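Local structure of fatty acid synthase 1, isoform A (6FN6) at residues I110-E114 with R198-N202; K584-A589 with N914-Y920; R646-R652 with K903-P908. The protein probably builds long-chain saturated fatty acids from acetyl-CoA and malonyl-CoA with NADPH, this chain being its modifying region of dehydratase, enoylreductase and ketoreductase domains. One frame throughout, in Å; residues are numbered along the deposited sequence.

Interaction 1. Residues I110-E114 with R198-N202; sequences IDNEE and RAVIN
I110 lays its two branches against the side-chain amide of N202, with I110 CG1 3.5 Å from N202 CG and I110 CG2 3.6 Å from N202 ND2. CG1 of I110 is anti to the backbone N (chi1 -176°), which carries CD1 to the strand, 3.4 Å from I201 O and 3.7 Å from V200 CG1. The same valine methyl touches E114 CG at 3.9 Å, so it sits in the corner formed by I110 and E114.

Polar grips lie at both ends of this apolar patch. N202 ND2 donates to E114 OE1 (3.1 Å), arriving 55° out of the carboxylate plane, while E114 OE1 sits close to the plane of the amide. N202 OD1 caps K205 N at the start of helix 203-210, so the amide is held from both ends and its rotation is fixed.

The arrangement fits the double hotdog fold of the dehydratase: strand 191-201, flanked by strands 58-65 and 239-248, belongs to the predicted C-terminal hotdog, and 110-114 follows strand 98-105 of the predicted N-terminal one, so the contact ties the two halves. At the far end a salt bridge joins R198 NH2 to E113 OE1 over 3.1 Å, nearly straight at 160° and at the guanidinium edge. The bend of E113 at chi2 brings its carboxylate there, while R198 NH1 forms a second salt bridge with E61.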
loop_
_atom_site.group_PDB
_atom_site.type_symbol
_atom_site.label_atom_id
_atom_site.label_comp_id
_atom_site.label_asym_id
_atom_site.label_seq_id
_atom_site.Cartn_x
_atom_site.Cartn_y
_atom_site.Cartn_z
ATOM N N ILE A 110 15.266 -13.400 -22.151
ATOM C CA ILE A 110 13.922 -13.047 -22.600
ATOM C C ILE A 110 13.057 -14.300 -22.714
ATOM O O ILE A 110 11.846 -14.247 -22.506
ATOM C CB ILE A 110 13.965 -12.278 -23.938
ATOM C CG1 ILE A 110 12.563 -11.813 -24.351
ATOM C CG2 ILE A 110 14.578 -13.141 -25.038
ATOM C CD1 ILE A 110 11.915 -10.836 -23.388
ATOM N N ASP A 111 13.680 -15.427 -23.045
ATOM C CA ASP A 111 12.955 -16.687 -23.180
ATOM C C ASP A 111 12.410 -17.154 -21.832
ATOM O O ASP A 111 11.334 -17.746 -21.758
ATOM C CB ASP A 111 13.858 -17.768 -23.781
ATOM C CG ASP A 111 14.184 -17.513 -25.241
ATOM O OD1 ASP A 111 13.316 -16.974 -25.963
ATOM O OD2 ASP A 111 15.305 -17.856 -25.669
ATOM N N ASN A 112 13.161 -16.887 -20.770
ATOM C CA ASN A 112 12.778 -17.325 -19.432
ATOM C C ASN A 112 11.649 -16.477 -18.851
ATOM O O ASN A 112 10.967 -16.899 -17.918
ATOM C CB ASN A 112 13.990 -17.272 -18.498
ATOM C CG ASN A 112 14.779 -18.566 -18.488
ATOM O OD1 ASN A 112 15.467 -18.891 -19.455
ATOM N ND2 ASN A 112 14.695 -19.304 -17.387
ATOM N N GLU A 113 11.453 -15.282 -19.400
ATOM C CA GLU A 113 10.429 -14.373 -18.895
ATOM C C GLU A 113 9.040 -14.667 -19.465
ATOM O O GLU A 113 8.039 -14.150 -18.965
ATOM C CB GLU A 113 10.817 -12.925 -19.211
ATOM C CG GLU A 113 12.097 -12.457 -18.533
ATOM C CD GLU A 113 11.945 -12.289 -17.034
ATOM O OE1 GLU A 113 11.051 -11.529 -16.607
ATOM O OE2 GLU A 113 12.721 -12.914 -16.281
ATOM N N GLU A 114 8.977 -15.502 -20.499
ATOM C CA GLU A 114 7.708 -15.812 -21.158
ATOM C C GLU A 114 7.041 -17.042 -20.549
ATOM O O GLU A 114 7.688 -17.826 -19.855
ATOM C CB GLU A 114 7.929 -16.036 -22.654
ATOM C CG GLU A 114 8.712 -14.926 -23.330
ATOM C CD GLU A 114 8.460 -14.855 -24.822
ATOM O OE1 GLU A 114 9.272 -15.412 -25.591
ATOM O OE2 GLU A 114 7.453 -14.235 -25.226
ATOM N N ARG A 198 1.954 -6.901 -16.691
ATOM C CA ARG A 198 3.210 -7.293 -17.316
ATOM C C ARG A 198 3.090 -7.361 -18.835
ATOM O O ARG A 198 2.107 -7.868 -19.374
ATOM C CB ARG A 198 3.666 -8.645 -16.764
ATOM C CG ARG A 198 5.126 -8.972 -17.018
ATOM C CD ARG A 198 5.463 -10.370 -16.521
ATOM N NE ARG A 198 6.882 -10.519 -16.199
ATOM C CZ ARG A 198 7.420 -10.233 -15.016
ATOM N NH1 ARG A 198 6.663 -9.773 -14.025
ATOM N NH2 ARG A 198 8.722 -10.402 -14.822
ATOM N N ALA A 199 4.106 -6.842 -19.516
ATOM C CA ALA A 199 4.168 -6.886 -20.968
ATOM C C ALA A 199 5.550 -7.341 -21.416
ATOM O O ALA A 199 6.514 -6.581 -21.343
ATOM C CB ALA A 199 3.836 -5.525 -21.558
ATOM N N VAL A 200 5.639 -8.584 -21.877
ATOM C CA VAL A 200 6.904 -9.142 -22.340
ATOM C C VAL A 200 7.017 -8.977 -23.849
ATOM O O VAL A 200 6.153 -9.432 -24.598
ATOM C CB VAL A 200 7.043 -10.620 -21.942
ATOM C CG1 VAL A 200 8.425 -11.140 -22.301
ATOM C CG2 VAL A 200 6.769 -10.802 -20.461
ATOM N N ILE A 201 8.084 -8.316 -24.289
ATOM C CA ILE A 201 8.314 -8.086 -25.708
ATOM C C ILE A 201 9.602 -8.787 -26.133
ATOM O O ILE A 201 10.675 -8.530 -25.582
ATOM C CB ILE A 201 8.364 -6.583 -26.029
ATOM C CG1 ILE A 201 7.101 -5.892 -25.503
ATOM C CG2 ILE A 201 8.503 -6.366 -27.534
ATOM C CD1 ILE A 201 7.128 -4.384 -25.612
ATOM N N ASN A 202 9.479 -9.669 -27.121
ATOM C CA ASN A 202 10.596 -10.467 -27.614
ATOM C C ASN A 202 10.767 -10.252 -29.118
ATOM O O ASN A 202 10.216 -11.008 -29.919
ATOM C CB ASN A 202 10.358 -11.948 -27.313
ATOM C CG ASN A 202 11.578 -12.802 -27.571
ATOM O OD1 ASN A 202 12.482 -12.416 -28.315
ATOM N ND2 ASN A 202 11.607 -13.981 -26.963
#

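Interaction 2. Residues K584-A589 with N914-Y920; sequences KWIEAA and NAIPRTY
The side chains of I586 and I916 run alongside each other in the same direction, with I586 CD1 3.8 Å from I916 CB, and their backbones form a single parallel bridge. I916 supplies both bonds: its N donates to W585 O at 2.9 Å and its O accepts from E587 N at 3.0 Å. This is the tight, largely buried part, where A915 CB also packs on W585 CB and strands 565-567 and 570-574 lie alongside.

Toward A589 and Y920 the contact is more exposed and the backbones are no longer bridged. E587, fully extended with CG anti to its N (chi1 -173°), reaches R918 N through OE2 (2.9 Å). I586 CG2 sits over the centre of the R918 guanidinium. The Y920 ring carries A589 CB over one face, in a CH-pi contact 3.6 Å from the centroid, while its OH donates to E587 O at 2.7 Å in the carbonyl plane. A phenylalanine here would probably leave E587 O without its hydroxyl donor.

Segment 914-920 runs toward strand 926-930 of the ketoreductase Rossmann fold. E587 N serves the bridge, whereas E587 O and OE2 hold Y920 and R918, implying a polar, directional join beyond the isoleucine pair.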
loop_
_atom_site.group_PDB
_atom_site.type_symbol
_atom_site.label_atom_id
_atom_site.label_comp_id
_atom_site.label_asym_id
_atom_site.label_seq_id
_atom_site.Cartn_x
_atom_site.Cartn_y
_atom_site.Cartn_z
ATOM N N LYS A 584 -36.486 10.825 -14.536
ATOM C CA LYS A 584 -37.923 10.822 -14.771
ATOM C C LYS A 584 -38.522 9.445 -14.490
ATOM O O LYS A 584 -37.829 8.431 -14.556
ATOM C CB LYS A 584 -38.229 11.237 -16.216
ATOM C CG LYS A 584 -37.866 12.681 -16.558
ATOM C CD LYS A 584 -38.326 13.046 -17.966
ATOM C CE LYS A 584 -38.096 14.518 -18.286
ATOM N NZ LYS A 584 -36.656 14.841 -18.496
ATOM N N TRP A 585 -39.808 9.419 -14.157
ATOM C CA TRP A 585 -40.517 8.162 -13.959
ATOM C C TRP A 585 -40.815 7.520 -15.308
ATOM O O TRP A 585 -41.225 8.198 -16.251
ATOM C CB TRP A 585 -41.812 8.381 -13.179
ATOM C CG TRP A 585 -41.593 8.749 -11.748
ATOM C CD1 TRP A 585 -41.436 10.003 -11.236
ATOM C CD2 TRP A 585 -41.513 7.848 -10.637
ATOM N NE1 TRP A 585 -41.260 9.939 -9.873
ATOM C CE2 TRP A 585 -41.303 8.626 -9.482
ATOM C CE3 TRP A 585 -41.597 6.460 -10.508
ATOM C CZ2 TRP A 585 -41.177 8.061 -8.215
ATOM C CZ3 TRP A 585 -41.470 5.901 -9.251
ATOM C CH2 TRP A 585 -41.263 6.699 -8.122
ATOM N N ILE A 586 -40.614 6.210 -15.388
ATOM C CA ILE A 586 -40.860 5.470 -16.617
ATOM C C ILE A 586 -41.846 4.353 -16.330
ATOM O O ILE A 586 -41.765 3.698 -15.294
ATOM C CB ILE A 586 -39.552 4.904 -17.195
ATOM C CG1 ILE A 586 -38.512 6.016 -17.378
ATOM C CG2 ILE A 586 -39.816 4.175 -18.508
ATOM C CD1 ILE A 586 -38.923 7.113 -18.341
ATOM N N GLU A 587 -42.773 4.125 -17.252
ATOM C CA GLU A 587 -43.733 3.044 -17.087
ATOM C C GLU A 587 -42.976 1.725 -17.081
ATOM O O GLU A 587 -42.044 1.534 -17.864
ATOM C CB GLU A 587 -44.776 3.065 -18.201
ATOM C CG GLU A 587 -45.910 2.071 -18.013
ATOM C CD GLU A 587 -46.886 2.079 -19.176
ATOM O OE1 GLU A 587 -47.897 1.349 -19.109
ATOM O OE2 GLU A 587 -46.643 2.812 -20.158
ATOM N N ALA A 588 -43.380 0.814 -16.205
ATOM C CA ALA A 588 -42.684 -0.456 -16.066
ATOM C C ALA A 588 -43.472 -1.567 -16.731
ATOM O O ALA A 588 -44.677 -1.442 -16.945
ATOM C CB ALA A 588 -42.454 -0.776 -14.598
ATOM N N ALA A 589 -42.787 -2.653 -17.069
ATOM C CA ALA A 589 -43.464 -3.800 -17.648
ATOM C C ALA A 589 -44.237 -4.506 -16.547
ATOM O O ALA A 589 -43.867 -4.424 -15.379
ATOM C CB ALA A 589 -42.462 -4.742 -18.298
ATOM N N ASN A 914 -47.607 9.778 -12.770
ATOM C CA ASN A 914 -47.284 10.295 -14.088
ATOM C C ASN A 914 -45.890 9.841 -14.497
ATOM O O ASN A 914 -44.889 10.233 -13.896
ATOM C CB ASN A 914 -47.382 11.820 -14.100
ATOM C CG ASN A 914 -48.792 12.312 -13.856
ATOM O OD1 ASN A 914 -49.593 12.423 -14.785
ATOM N ND2 ASN A 914 -49.109 12.605 -12.600
ATOM N N ALA A 915 -45.839 9.006 -15.530
ATOM C CA ALA A 915 -44.580 8.485 -16.038
ATOM C C ALA A 915 -44.602 8.478 -17.557
ATOM O O ALA A 915 -45.668 8.443 -18.175
ATOM C CB ALA A 915 -44.326 7.081 -15.504
ATOM N N ILE A 916 -43.421 8.527 -18.159
ATOM C CA ILE A 916 -43.310 8.449 -19.604
ATOM C C ILE A 916 -43.813 7.070 -20.010
ATOM O O ILE A 916 -43.284 6.059 -19.544
ATOM C CB ILE A 916 -41.869 8.705 -20.073
ATOM C CG1 ILE A 916 -41.443 10.124 -19.693
ATOM C CG2 ILE A 916 -41.751 8.504 -21.581
ATOM C CD1 ILE A 916 -39.965 10.400 -19.876
ATOM N N PRO A 917 -44.852 7.014 -20.864
ATOM C CA PRO A 917 -45.369 5.693 -21.227
ATOM C C PRO A 917 -44.347 4.875 -22.004
ATOM O O PRO A 917 -43.509 5.437 -22.709
ATOM C CB PRO A 917 -46.596 6.016 -22.088
ATOM C CG PRO A 917 -46.336 7.375 -22.631
ATOM C CD PRO A 917 -45.556 8.099 -21.573
ATOM N N ARG A 918 -44.415 3.558 -21.865
ATOM C CA ARG A 918 -43.488 2.673 -22.551
ATOM C C ARG A 918 -44.121 1.311 -22.783
ATOM O O ARG A 918 -44.702 0.721 -21.872
ATOM C CB ARG A 918 -42.188 2.534 -21.756
ATOM C CG ARG A 918 -41.212 1.532 -22.344
ATOM C CD ARG A 918 -39.838 1.672 -21.724
ATOM N NE ARG A 918 -39.227 2.950 -22.076
ATOM C CZ ARG A 918 -37.976 3.294 -21.787
ATOM N NH1 ARG A 918 -37.182 2.451 -21.135
ATOM N NH2 ARG A 918 -37.517 4.483 -22.153
ATOM N N THR A 919 -44.021 0.831 -24.017
ATOM C CA THR A 919 -44.627 -0.433 -24.403
ATOM C C THR A 919 -43.573 -1.526 -24.435
ATOM O O THR A 919 -42.515 -1.368 -25.039
ATOM C CB THR A 919 -45.321 -0.333 -25.784
ATOM O OG1 THR A 919 -46.201 0.798 -25.802
ATOM C CG2 THR A 919 -46.117 -1.591 -26.088
ATOM N N TYR A 920 -43.872 -2.633 -23.768
ATOM C CA TYR A 920 -42.973 -3.776 -23.726
ATOM C C TYR A 920 -43.555 -4.936 -24.525
ATOM O O TYR A 920 -44.765 -5.017 -24.725
ATOM C CB TYR A 920 -42.721 -4.203 -22.281
ATOM C CG TYR A 920 -42.089 -3.129 -21.419
ATOM C CD1 TYR A 920 -42.865 -2.156 -20.802
ATOM C CD2 TYR A 920 -40.715 -3.093 -21.218
ATOM C CE1 TYR A 920 -42.289 -1.177 -20.013
ATOM C CE2 TYR A 920 -40.132 -2.118 -20.430
ATOM C CZ TYR A 920 -40.920 -1.165 -19.830
ATOM O OH TYR A 920 -40.332 -0.195 -19.049
#

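Interaction 3. Residues R646-R652 with K903-P908; sequences RDTQGRR and KKALQP
R646 crosses to segment 903-908 in an extended chain, starting from CB with CG anti to the carbonyl carbon. CB and CG only carry the chain outward; CD is the first atom to touch, 3.2 Å from L906 O. NE follows at 3.5 Å from that same oxygen and has a weak hydrogen bond to Y607 OH. NH1 forms a salt bridge with E900. NH2 at the tip donates to K904 O (3.1 Å, 164°), in the carbonyl plane and on a lone pair, and less straightly to G650 O at 3.2 Å (136°). L906 CB lies over one face of the guanidinium.

G650 O is gripped a second time by L906 N at 3.0 Å, the two donors coming from opposite faces of its plane. G650 closes the type I turn D647-G650, which joins strands 642-646 and 652-656 as a hairpin; an Asx turn at D647 braces it. These strands belong to a curled sheet consistent with the catalytic domain of medium-chain dehydrogenases, here the enoylreductase. Farther along, R652 turns a guanidinium face to K903 O, while its NH2 bonds to P677 O and W680 O.

Because both hydrogen bonds across the contact end on backbone carbonyls, the join probably depends more on the arginine and the chain path than on the opposing side chains.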
loop_
_atom_site.group_PDB
_atom_site.type_symbol
_atom_site.label_atom_id
_atom_site.label_comp_id
_atom_site.label_asym_id
_atom_site.label_seq_id
_atom_site.Cartn_x
_atom_site.Cartn_y
_atom_site.Cartn_z
ATOM N N ARG A 646 -45.414 -1.903 1.969
ATOM C CA ARG A 646 -46.372 -2.913 2.401
ATOM C C ARG A 646 -46.154 -4.256 1.716
ATOM O O ARG A 646 -45.751 -4.325 0.554
ATOM C CB ARG A 646 -47.800 -2.428 2.156
ATOM C CG ARG A 646 -48.202 -1.276 3.058
ATOM C CD ARG A 646 -49.675 -0.941 2.928
ATOM N NE ARG A 646 -50.042 0.196 3.766
ATOM C CZ ARG A 646 -50.288 0.117 5.072
ATOM N NH1 ARG A 646 -50.614 1.208 5.751
ATOM N NH2 ARG A 646 -50.208 -1.047 5.705
ATOM N N ASP A 647 -46.431 -5.323 2.459
ATOM C CA ASP A 647 -46.275 -6.684 1.968
ATOM C C ASP A 647 -47.413 -7.026 1.009
ATOM O O ASP A 647 -48.364 -6.259 0.870
ATOM C CB ASP A 647 -46.252 -7.658 3.151
ATOM C CG ASP A 647 -45.902 -9.073 2.745
ATOM O OD1 ASP A 647 -44.698 -9.369 2.593
ATOM O OD2 ASP A 647 -46.831 -9.892 2.579
ATOM N N THR A 648 -47.310 -8.173 0.344
ATOM C CA THR A 648 -48.408 -8.700 -0.462
ATOM C C THR A 648 -49.688 -8.804 0.363
ATOM O O THR A 648 -50.794 -8.743 -0.178
ATOM C CB THR A 648 -48.059 -10.089 -1.043
ATOM O OG1 THR A 648 -46.970 -9.967 -1.966
ATOM C CG2 THR A 648 -49.253 -10.706 -1.766
ATOM N N GLN A 649 -49.530 -8.963 1.673
ATOM C CA GLN A 649 -50.665 -9.122 2.576
ATOM C C GLN A 649 -50.846 -7.869 3.441
ATOM O O GLN A 649 -51.418 -7.928 4.528
ATOM C CB GLN A 649 -50.472 -10.362 3.450
ATOM C CG GLN A 649 -51.756 -10.889 4.072
ATOM C CD GLN A 649 -51.539 -12.141 4.906
ATOM O OE1 GLN A 649 -52.317 -13.092 4.826
ATOM N NE2 GLN A 649 -50.485 -12.142 5.716
ATOM N N GLY A 650 -50.352 -6.740 2.941
ATOM C CA GLY A 650 -50.579 -5.442 3.554
ATOM C C GLY A 650 -49.834 -5.204 4.858
ATOM O O GLY A 650 -50.119 -4.248 5.577
ATOM N N ARG A 651 -48.879 -6.075 5.162
ATOM C CA ARG A 651 -48.045 -5.921 6.349
ATOM C C ARG A 651 -47.052 -4.771 6.187
ATOM O O ARG A 651 -46.531 -4.541 5.098
ATOM C CB ARG A 651 -47.313 -7.232 6.635
ATOM C CG ARG A 651 -48.227 -8.329 7.154
ATOM C CD ARG A 651 -47.488 -9.641 7.308
ATOM N NE ARG A 651 -47.187 -10.221 6.002
ATOM C CZ ARG A 651 -46.389 -11.265 5.804
ATOM N NH1 ARG A 651 -45.789 -11.858 6.828
ATOM N NH2 ARG A 651 -46.187 -11.714 4.571
ATOM N N ARG A 652 -46.774 -4.068 7.281
ATOM C CA ARG A 652 -45.802 -2.978 7.270
ATOM C C ARG A 652 -44.385 -3.540 7.304
ATOM O O ARG A 652 -43.994 -4.199 8.268
ATOM C CB ARG A 652 -46.038 -2.029 8.452
ATOM C CG ARG A 652 -47.069 -0.945 8.158
ATOM C CD ARG A 652 -47.617 -0.275 9.414
ATOM N NE ARG A 652 -46.592 0.437 10.181
ATOM C CZ ARG A 652 -46.052 0.005 11.319
ATOM N NH1 ARG A 652 -46.422 -1.152 11.859
ATOM N NH2 ARG A 652 -45.131 0.742 11.929
ATOM N N LYS A 903 -50.846 3.635 11.312
ATOM C CA LYS A 903 -49.649 2.804 11.159
ATOM C C LYS A 903 -49.917 1.343 11.524
ATOM O O LYS A 903 -49.236 0.761 12.366
ATOM C CB LYS A 903 -48.475 3.364 11.982
ATOM C CG LYS A 903 -48.677 3.447 13.490
ATOM C CD LYS A 903 -47.449 4.029 14.177
ATOM C CE LYS A 903 -47.308 5.518 13.895
ATOM N NZ LYS A 903 -46.144 6.120 14.596
ATOM N N LYS A 904 -50.923 0.766 10.876
ATOM C CA LYS A 904 -51.286 -0.635 11.063
ATOM C C LYS A 904 -51.261 -1.332 9.707
ATOM O O LYS A 904 -51.072 -0.686 8.677
ATOM C CB LYS A 904 -52.658 -0.777 11.728
ATOM C CG LYS A 904 -52.763 -0.086 13.081
ATOM C CD LYS A 904 -54.206 0.173 13.488
ATOM C CE LYS A 904 -54.964 -1.126 13.728
ATOM N NZ LYS A 904 -56.401 -0.889 14.034
ATOM N N ALA A 905 -51.455 -2.647 9.705
ATOM C CA ALA A 905 -51.476 -3.404 8.460
ATOM C C ALA A 905 -52.782 -3.171 7.711
ATOM O O ALA A 905 -53.858 -3.136 8.307
ATOM C CB ALA A 905 -51.281 -4.885 8.739
ATOM N N LEU A 906 -52.676 -3.008 6.395
ATOM C CA LEU A 906 -53.812 -2.599 5.582
ATOM C C LEU A 906 -53.515 -2.752 4.091
ATOM O O LEU A 906 -52.425 -2.418 3.634
ATOM C CB LEU A 906 -54.162 -1.145 5.906
ATOM C CG LEU A 906 -55.231 -0.432 5.084
ATOM C CD1 LEU A 906 -56.571 -1.117 5.237
ATOM C CD2 LEU A 906 -55.319 1.020 5.510
ATOM N N GLN A 907 -54.487 -3.257 3.336
ATOM C CA GLN A 907 -54.329 -3.405 1.891
ATOM C C GLN A 907 -54.335 -2.028 1.218
ATOM O O GLN A 907 -55.230 -1.221 1.473
ATOM C CB GLN A 907 -55.434 -4.291 1.315
ATOM C CG GLN A 907 -55.129 -4.833 -0.075
ATOM C CD GLN A 907 -53.986 -5.835 -0.070
ATOM O OE1 GLN A 907 -53.702 -6.462 0.950
ATOM N NE2 GLN A 907 -53.322 -5.984 -1.212
ATOM N N PRO A 908 -53.349 -1.758 0.343
ATOM C CA PRO A 908 -53.207 -0.405 -0.212
ATOM C C PRO A 908 -54.266 -0.012 -1.240
ATOM O O PRO A 908 -54.709 -0.841 -2.037
ATOM C CB PRO A 908 -51.825 -0.447 -0.868
ATOM C CG PRO A 908 -51.639 -1.864 -1.253
ATOM C CD PRO A 908 -52.319 -2.674 -0.184
#

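Overall arrangement
The three contacts are separate, and none touches another. Interaction 1 belongs to the dehydratase and closes before the others open along the chain; its centre lies about 55 Å from that of interaction 2 and about 65 Å from that of interaction 3. The latter two are closer, with centres about 25 Å apart and nearest atoms about 14 Å apart. Both segments of interaction 3 fall between those of interaction 2 in sequence, so the chain running from 584-589 to 914-920, which probably includes much of the enoylreductase, is also tied at its surface by interaction 3. All three lie away from the predicted dehydratase residues H24 and D175.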